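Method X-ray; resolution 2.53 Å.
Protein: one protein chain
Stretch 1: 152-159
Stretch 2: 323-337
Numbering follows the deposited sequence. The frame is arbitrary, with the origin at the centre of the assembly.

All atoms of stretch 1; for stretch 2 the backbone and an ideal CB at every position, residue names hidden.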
# COMPACT_ATOMS: atom_id res chain seq x y z
N LEU A 152 -18.36 4.82 13.75
CA LEU A 152 -17.97 5.41 12.47
C LEU A 152 -17.86 4.34 11.39
O LEU A 152 -17.12 3.37 11.54
CB LEU A 152 -16.62 6.12 12.63
CG LEU A 152 -16.13 7.13 11.59
CD1 LEU A 152 -17.10 8.30 11.48
CD2 LEU A 152 -14.74 7.63 11.99
N PRO A 153 -18.62 4.48 10.29
CA PRO A 153 -18.55 3.48 9.22
C PRO A 153 -17.08 3.31 8.83
O PRO A 153 -16.38 4.29 8.55
CB PRO A 153 -19.37 4.11 8.09
CG PRO A 153 -20.37 4.94 8.83
CD PRO A 153 -19.55 5.57 9.93
N ALA A 154 -16.59 2.08 8.80
CA ALA A 154 -15.20 1.88 8.46
C ALA A 154 -14.89 0.64 7.64
O ALA A 154 -15.54 -0.40 7.78
CB ALA A 154 -14.38 1.88 9.72
N VAL A 155 -13.89 0.78 6.79
CA VAL A 155 -13.42 -0.30 5.95
C VAL A 155 -11.93 -0.45 6.28
O VAL A 155 -11.24 0.54 6.52
CB VAL A 155 -13.57 0.03 4.45
CG1 VAL A 155 -12.80 1.30 4.12
CG2 VAL A 155 -13.03 -1.12 3.62
N ILE A 156 -11.45 -1.69 6.31
CA ILE A 156 -10.05 -1.94 6.62
C ILE A 156 -9.28 -2.42 5.40
O ILE A 156 -9.77 -3.26 4.65
CB ILE A 156 -9.94 -3.00 7.75
CG1 ILE A 156 -10.45 -2.42 9.06
CG2 ILE A 156 -8.50 -3.48 7.88
CD1 ILE A 156 -10.76 -3.48 10.10
N ALA A 157 -8.07 -1.90 5.22
CA ALA A 157 -7.20 -2.31 4.11
C ALA A 157 -5.91 -2.91 4.66
O ALA A 157 -5.29 -2.35 5.57
CB ALA A 157 -6.89 -1.13 3.21
N ASP A 158 -5.52 -4.05 4.10
CA ASP A 158 -4.30 -4.74 4.51
C ASP A 158 -4.40 -5.41 5.88
O ASP A 158 -4.12 -6.60 6.02
CB ASP A 158 -3.12 -3.77 4.47
CG ASP A 158 -2.42 -3.76 3.13
OD1 ASP A 158 -1.64 -2.81 2.86
OD2 ASP A 158 -2.62 -4.71 2.34
N GLN A 159 -4.80 -4.65 6.89
CA GLN A 159 -4.92 -5.18 8.25
C GLN A 159 -5.57 -4.11 9.13
O GLN A 159 -5.49 -2.93 8.83
CB GLN A 159 -3.52 -5.52 8.77
CG GLN A 159 -2.58 -4.32 8.76
CD GLN A 159 -1.15 -4.69 9.07
OE1 GLN A 159 -0.89 -5.63 9.82
NE2 GLN A 159 -0.22 -3.92 8.53
N UNK A 323 -5.66 -0.16 -6.95
CA UNK A 323 -6.96 -0.82 -7.01
C UNK A 323 -7.45 -1.08 -5.58
O UNK A 323 -8.64 -0.95 -5.29
CB UNK A 323 -6.88 -2.12 -7.81
N UNK A 324 -6.51 -1.45 -4.70
CA UNK A 324 -6.84 -1.73 -3.31
C UNK A 324 -7.42 -0.48 -2.66
O UNK A 324 -8.34 -0.56 -1.85
CB UNK A 324 -5.61 -2.22 -2.54
N UNK A 325 -6.87 0.67 -3.02
CA UNK A 325 -7.35 1.92 -2.48
C UNK A 325 -8.68 2.31 -3.09
O UNK A 325 -9.55 2.84 -2.38
CB UNK A 325 -6.32 3.03 -2.71
N UNK A 326 -8.84 2.07 -4.38
CA UNK A 326 -10.10 2.39 -5.05
C UNK A 326 -11.23 1.56 -4.45
O UNK A 326 -12.30 2.09 -4.14
CB UNK A 326 -9.99 2.14 -6.56
N UNK A 327 -11.00 0.26 -4.29
CA UNK A 327 -12.03 -0.60 -3.71
C UNK A 327 -12.31 -0.17 -2.27
O UNK A 327 -13.45 -0.23 -1.80
CB UNK A 327 -11.60 -2.07 -3.76
N UNK A 328 -11.26 0.26 -1.57
CA UNK A 328 -11.40 0.69 -0.18
C UNK A 328 -12.36 1.87 -0.10
O UNK A 328 -13.38 1.80 0.58
CB UNK A 328 -10.04 1.06 0.42
N UNK A 329 -12.02 2.95 -0.79
CA UNK A 329 -12.86 4.14 -0.79
C UNK A 329 -14.27 3.86 -1.29
O UNK A 329 -15.24 4.35 -0.71
CB UNK A 329 -12.22 5.23 -1.65
N UNK A 330 -14.39 3.09 -2.37
CA UNK A 330 -15.71 2.74 -2.91
C UNK A 330 -16.53 1.98 -1.89
O UNK A 330 -17.71 2.27 -1.68
CB UNK A 330 -15.57 1.91 -4.19
N UNK A 331 -15.91 1.00 -1.25
CA UNK A 331 -16.58 0.21 -0.24
C UNK A 331 -17.08 1.14 0.86
O UNK A 331 -18.21 1.01 1.32
CB UNK A 331 -15.65 -0.86 0.33
N UNK A 332 -16.24 2.09 1.26
CA UNK A 332 -16.61 3.04 2.30
C UNK A 332 -17.84 3.85 1.89
O UNK A 332 -18.84 3.89 2.61
CB UNK A 332 -15.44 3.97 2.61
N UNK A 333 -17.77 4.48 0.71
CA UNK A 333 -18.88 5.27 0.22
C UNK A 333 -20.18 4.46 0.13
O UNK A 333 -21.23 4.95 0.53
CB UNK A 333 -18.53 5.85 -1.15
N UNK A 334 -20.11 3.23 -0.38
CA UNK A 334 -21.31 2.40 -0.46
C UNK A 334 -21.84 2.11 0.94
O UNK A 334 -23.06 1.98 1.12
CB UNK A 334 -21.02 1.09 -1.20
N UNK A 335 -20.95 1.99 1.92
CA UNK A 335 -21.35 1.74 3.31
C UNK A 335 -22.14 2.93 3.83
O UNK A 335 -23.22 2.78 4.39
CB UNK A 335 -20.13 1.48 4.20
N UNK A 336 -21.58 4.12 3.66
CA UNK A 336 -22.20 5.36 4.10
C UNK A 336 -23.52 5.58 3.37
O UNK A 336 -24.44 6.20 3.90
CB UNK A 336 -21.26 6.54 3.87
N UNK A 337 -23.61 5.07 2.15
CA UNK A 337 -24.83 5.23 1.37
C UNK A 337 -25.76 4.02 1.57
O UNK A 337 -26.62 3.74 0.73
CB UNK A 337 -24.49 5.41 -0.11

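Stretch 2 runs as a helix from 323 to 336, nearly antiparallel to the strand Ala-154 to Ala-157 (164°), with a closest axial approach of 7.9 Å. Position 323 is beyond the reach of stretch 1, so the visible atoms hardly restrict it; it is Leu-323.

At position 324 CA-to-CB points toward stretch 1, yet nothing lies within 5.5 Å of the ideal CB. What stretch 1 offers is more distant: the carboxylate of Asp-158. A long side chain ending in a positive charge or a donor would suit, lysine or arginine above all. The residue is Lys-324, extended except for a p turn at chi3, and its NZ donates a hydrogen bond to OD1 of Asp-158 at 2.7 Å, within a salt bridge.

Position 325 points away, and helical angles admit almost any residue; it is Gly-325. Position 326 is out of reach and equally open, and holds Phe-326. At 327 the direction is sideways with no partner near; Lys-327 leads its end away.

Position 328 also points sideways, but its ideal CB is 4.6 Å from CG1 of Val-155 and 4.7 Å from CB of Ala-157. A small apolar residue already fills this distance, and Ala-328 does so; its carbonyl O also lies 3.6 Å from Val-155 CG1.

Position 329 is directed away and position 330 is out of reach, so many residues would serve at either; they are Gly-329 and Glu-330.

At 331 CB points toward stretch 1, 4.2 Å from Val-155 CG2, which favours a short or beta-branched side chain. Thr-331 places CG2 4.0 Å from Val-155 CG2, while its OG1 donates back to Lys-327 O at 2.5 Å, satisfying the hydroxyl within the helix.

Position 332 starts sideways, its ideal CB 4.1 Å from Val-155 CG1. Leucine, isoleucine or methionine could continue along the apolar surface toward Pro-153. Leu-332 (t, p) does this: its CB packs 4.0 Å from Val-155 CG1, and its CD1 reaches to 3.5 Å from Pro-153 O.

Positions 333 and 334 lie beyond stretch 1, which sets no demand on them; they hold Leu-333 and Lys-334, and Lys-334 NZ forms a long salt bridge with Glu-330 OE2, at 3.7 Å, one turn back.

Position 335 points toward Pro-153, whose CB is 4.8 Å from the ideal CB, so a flexible apolar chain is apt. Met-335 sets CE 4.4 Å from Pro-153 CB and 3.4 Å from Ala-154 O.

At 336 CA-to-CB points sideways and the ideal CB is 5.2 Å from Pro-153 CB, so a medium aliphatic residue suits; Ile-336 brings CG1 to 4.1 Å from Pro-153 CB. Position 337, the first to leave helical phi/psi, is out of reach and little constrained by stretch 1; it is Asp-337.

Stretch 2 323-337: LKGFKAGETLLKMID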
# COMPACT_ATOMS: atom_id res chain seq x y z
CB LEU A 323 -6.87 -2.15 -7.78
CG LEU A 323 -8.18 -2.91 -7.98
CD1 LEU A 323 -9.08 -2.12 -8.90
CD2 LEU A 323 -7.91 -4.30 -8.57
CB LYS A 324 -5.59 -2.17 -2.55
CG LYS A 324 -5.87 -2.55 -1.11
CD LYS A 324 -4.61 -2.97 -0.39
CE LYS A 324 -3.62 -1.83 -0.31
NZ LYS A 324 -2.31 -2.27 0.27
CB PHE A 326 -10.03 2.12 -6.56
CG PHE A 326 -11.27 2.52 -7.30
CD1 PHE A 326 -11.54 3.87 -7.56
CD2 PHE A 326 -12.19 1.57 -7.72
CE1 PHE A 326 -12.72 4.25 -8.23
CE2 PHE A 326 -13.36 1.94 -8.38
CZ PHE A 326 -13.63 3.29 -8.64
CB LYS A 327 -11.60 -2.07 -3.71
CG LYS A 327 -11.40 -2.69 -5.08
CD LYS A 327 -11.15 -4.18 -4.96
CE LYS A 327 -11.26 -4.85 -6.32
NZ LYS A 327 -12.56 -4.53 -7.00
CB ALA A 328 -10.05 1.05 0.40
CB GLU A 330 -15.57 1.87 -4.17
CG GLU A 330 -15.37 2.67 -5.45
CD GLU A 330 -16.55 3.58 -5.74
OE1 GLU A 330 -16.44 4.42 -6.67
OE2 GLU A 330 -17.58 3.46 -5.04
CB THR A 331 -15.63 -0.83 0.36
OG1 THR A 331 -15.19 -1.71 -0.68
CG2 THR A 331 -16.32 -1.64 1.43
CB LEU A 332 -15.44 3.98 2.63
CG LEU A 332 -15.69 4.98 3.77
CD1 LEU A 332 -16.13 4.24 5.01
CD2 LEU A 332 -14.43 5.78 4.06
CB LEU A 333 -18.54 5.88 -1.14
CG LEU A 333 -17.40 6.90 -1.10
CD1 LEU A 333 -17.21 7.53 -2.47
CD2 LEU A 333 -17.74 7.96 -0.06
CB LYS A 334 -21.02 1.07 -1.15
CG LYS A 334 -21.05 1.11 -2.65
CD LYS A 334 -20.73 -0.27 -3.19
CE LYS A 334 -20.89 -0.33 -4.70
NZ LYS A 334 -20.12 0.75 -5.36
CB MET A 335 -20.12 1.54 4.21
CG MET A 335 -19.52 0.14 4.27
SD MET A 335 -18.04 0.09 5.37
CE MET A 335 -18.84 -0.11 6.93
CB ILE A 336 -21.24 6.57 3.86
CG1 ILE A 336 -20.02 6.45 4.79
CG2 ILE A 336 -21.96 7.90 4.10
CD1 ILE A 336 -18.96 7.50 4.53
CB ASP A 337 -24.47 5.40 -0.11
CG ASP A 337 -25.64 5.90 -0.94
OD1 ASP A 337 -25.53 5.88 -2.19
OD2 ASP A 337 -26.66 6.31 -0.35
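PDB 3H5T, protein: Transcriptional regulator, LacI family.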